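Local atomic coordinates of BH2331 protein (Bacillus halodurans, PDB entry 1VL5), a protein that is of unconfirmed function but probably transfers methyl groups from S-adenosylmethionine. Residues 231-235 / 236-240. Residues are numbered along the deposited sequence; the frame is centred on the assembly and turned at random.
Sequences VVEDG and RVYSF
A tight beta hairpin joins strand 231-233 to the start of strand 236-250, closed by a type I' turn from E233 to R236 and interrupted by a classic beta bulge opposite V231. At the turn E233 and R236 form an antiparallel hydrogen-bonded pair: E233 N donates to R236 O at 2.8 Å, and R236 N returns to E233 O at 3.0 Å. D234 and G235 both take left-handed backbone angles, those of G235 well suited to glycine. Further along, V232 and V237 make the non-hydrogen-bonded pair, their CG2 methyls 4.5 Å apart. At the bulge Y238 and S239 both face V231, whose carbonyl oxygen accepts Y238 N at 2.8 Å and, weakly, S239 N at 3.4 Å. V231 N closes the pair on S239 O in a nearly straight bond (173° at the hydrogen). V231 CG2 lies against S239 OG (3.3 Å), while CG1 reaches Y238 CB. The carboxylate of E233 lies stacked over one face of the Y238 ring, the two planes 1° apart, with E233 OE2 3.9 Å from Y238 CG and offset toward the rim. A chi1 of 172° turns CG of Y238 away from its own backbone N and brings the ring alongside E233. The extended R236 chain leads away to a salt bridge with E197, and V237 packs on I217 of helix 207-218. Far from the centre of the chain, the arrangement is that of a two-residue type I' hairpin with a classic bulge, its second strand continuing into the central mixed sheet.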
loop_
_atom_site.group_PDB
_atom_site.type_symbol
_atom_site.label_atom_id
_atom_site.label_comp_id
_atom_site.label_asym_id
_atom_site.label_seq_id
_atom_site.Cartn_x
_atom_site.Cartn_y
_atom_site.Cartn_z
ATOM N N VAL A 231 9.057 -15.223 -16.353
ATOM C CA VAL A 231 9.209 -15.445 -17.805
ATOM C C VAL A 231 10.472 -14.733 -18.258
ATOM O O VAL A 231 10.619 -13.555 -17.976
ATOM C CB VAL A 231 7.994 -14.905 -18.617
ATOM C CG1 VAL A 231 8.167 -15.104 -20.118
ATOM C CG2 VAL A 231 6.698 -15.544 -18.128
ATOM N N VAL A 232 11.402 -15.479 -18.859
ATOM C CA VAL A 232 12.595 -14.922 -19.545
ATOM C C VAL A 232 12.396 -15.043 -21.063
ATOM O O VAL A 232 12.069 -16.133 -21.600
ATOM C CB VAL A 232 13.871 -15.665 -19.106
ATOM C CG1 VAL A 232 15.087 -15.295 -20.002
ATOM C CG2 VAL A 232 14.180 -15.380 -17.667
ATOM N N GLU A 233 12.513 -13.915 -21.764
ATOM C CA GLU A 233 12.529 -13.901 -23.243
ATOM C C GLU A 233 13.867 -13.364 -23.750
ATOM O O GLU A 233 14.302 -12.239 -23.383
ATOM C CB GLU A 233 11.424 -13.044 -23.871
ATOM C CG GLU A 233 10.069 -13.559 -23.643
ATOM C CD GLU A 233 9.000 -12.695 -24.313
ATOM O OE1 GLU A 233 9.391 -11.727 -25.040
ATOM O OE2 GLU A 233 7.791 -13.004 -24.066
ATOM N N ASP A 234 14.518 -14.221 -24.548
ATOM C CA ASP A 234 15.773 -13.941 -25.175
ATOM C C ASP A 234 16.834 -13.514 -24.159
ATOM O O ASP A 234 17.679 -12.698 -24.433
ATOM C CB ASP A 234 15.574 -12.874 -26.251
ATOM C CG ASP A 234 14.474 -13.240 -27.284
ATOM O OD1 ASP A 234 13.844 -14.339 -27.251
ATOM O OD2 ASP A 234 14.217 -12.364 -28.124
ATOM N N GLY A 235 16.796 -14.097 -22.969
ATOM C CA GLY A 235 17.807 -13.809 -21.976
ATOM C C GLY A 235 17.492 -12.647 -21.044
ATOM O O GLY A 235 18.288 -12.337 -20.152
ATOM N N ARG A 236 16.327 -12.037 -21.206
ATOM C CA ARG A 236 15.921 -10.962 -20.315
ATOM C C ARG A 236 14.640 -11.318 -19.607
ATOM O O ARG A 236 13.751 -11.942 -20.209
ATOM C CB ARG A 236 15.753 -9.737 -21.159
ATOM C CG ARG A 236 15.718 -8.505 -20.385
ATOM C CD ARG A 236 15.693 -7.357 -21.360
ATOM N NE ARG A 236 15.594 -6.100 -20.645
ATOM C CZ ARG A 236 16.631 -5.395 -20.210
ATOM N NH1 ARG A 236 17.871 -5.824 -20.401
ATOM N NH2 ARG A 236 16.411 -4.249 -19.568
ATOM N N VAL A 237 14.526 -10.937 -18.342
ATOM C CA VAL A 237 13.273 -11.116 -17.606
ATOM C C VAL A 237 12.190 -10.269 -18.274
ATOM O O VAL A 237 12.372 -9.072 -18.404
ATOM C CB VAL A 237 13.390 -10.698 -16.151
ATOM C CG1 VAL A 237 12.038 -10.808 -15.441
ATOM C CG2 VAL A 237 14.436 -11.523 -15.432
ATOM N N TYR A 238 11.073 -10.914 -18.662
ATOM C CA TYR A 238 9.950 -10.275 -19.319
ATOM C C TYR A 238 8.861 -9.929 -18.310
ATOM O O TYR A 238 8.384 -8.795 -18.305
ATOM C CB TYR A 238 9.407 -11.145 -20.479
ATOM C CG TYR A 238 8.139 -10.557 -21.006
ATOM C CD1 TYR A 238 8.167 -9.469 -21.851
ATOM C CD2 TYR A 238 6.908 -11.040 -20.615
ATOM C CE1 TYR A 238 6.999 -8.865 -22.280
ATOM C CE2 TYR A 238 5.723 -10.448 -21.070
ATOM C CZ TYR A 238 5.784 -9.354 -21.887
ATOM O OH TYR A 238 4.633 -8.720 -22.329
ATOM N N SER A 239 8.501 -10.891 -17.427
ATOM C CA SER A 239 7.445 -10.695 -16.382
ATOM C C SER A 239 7.708 -11.562 -15.140
ATOM O O SER A 239 8.432 -12.521 -15.196
ATOM C CB SER A 239 6.058 -11.060 -16.913
ATOM O OG SER A 239 6.039 -12.424 -17.324
ATOM N N PHE A 240 7.104 -11.195 -14.016
ATOM C CA PHE A 240 7.067 -12.014 -12.836
ATOM C C PHE A 240 5.748 -11.663 -12.141
ATOM O O PHE A 240 5.027 -10.697 -12.535
ATOM C CB PHE A 240 8.285 -11.777 -11.931
ATOM C CG PHE A 240 8.348 -10.388 -11.363
ATOM C CD1 PHE A 240 8.961 -9.389 -12.054
ATOM C CD2 PHE A 240 7.728 -10.078 -10.138
ATOM C CE1 PHE A 240 9.015 -8.080 -11.531
ATOM C CE2 PHE A 240 7.747 -8.775 -9.656
ATOM C CZ PHE A 240 8.392 -7.783 -10.378
#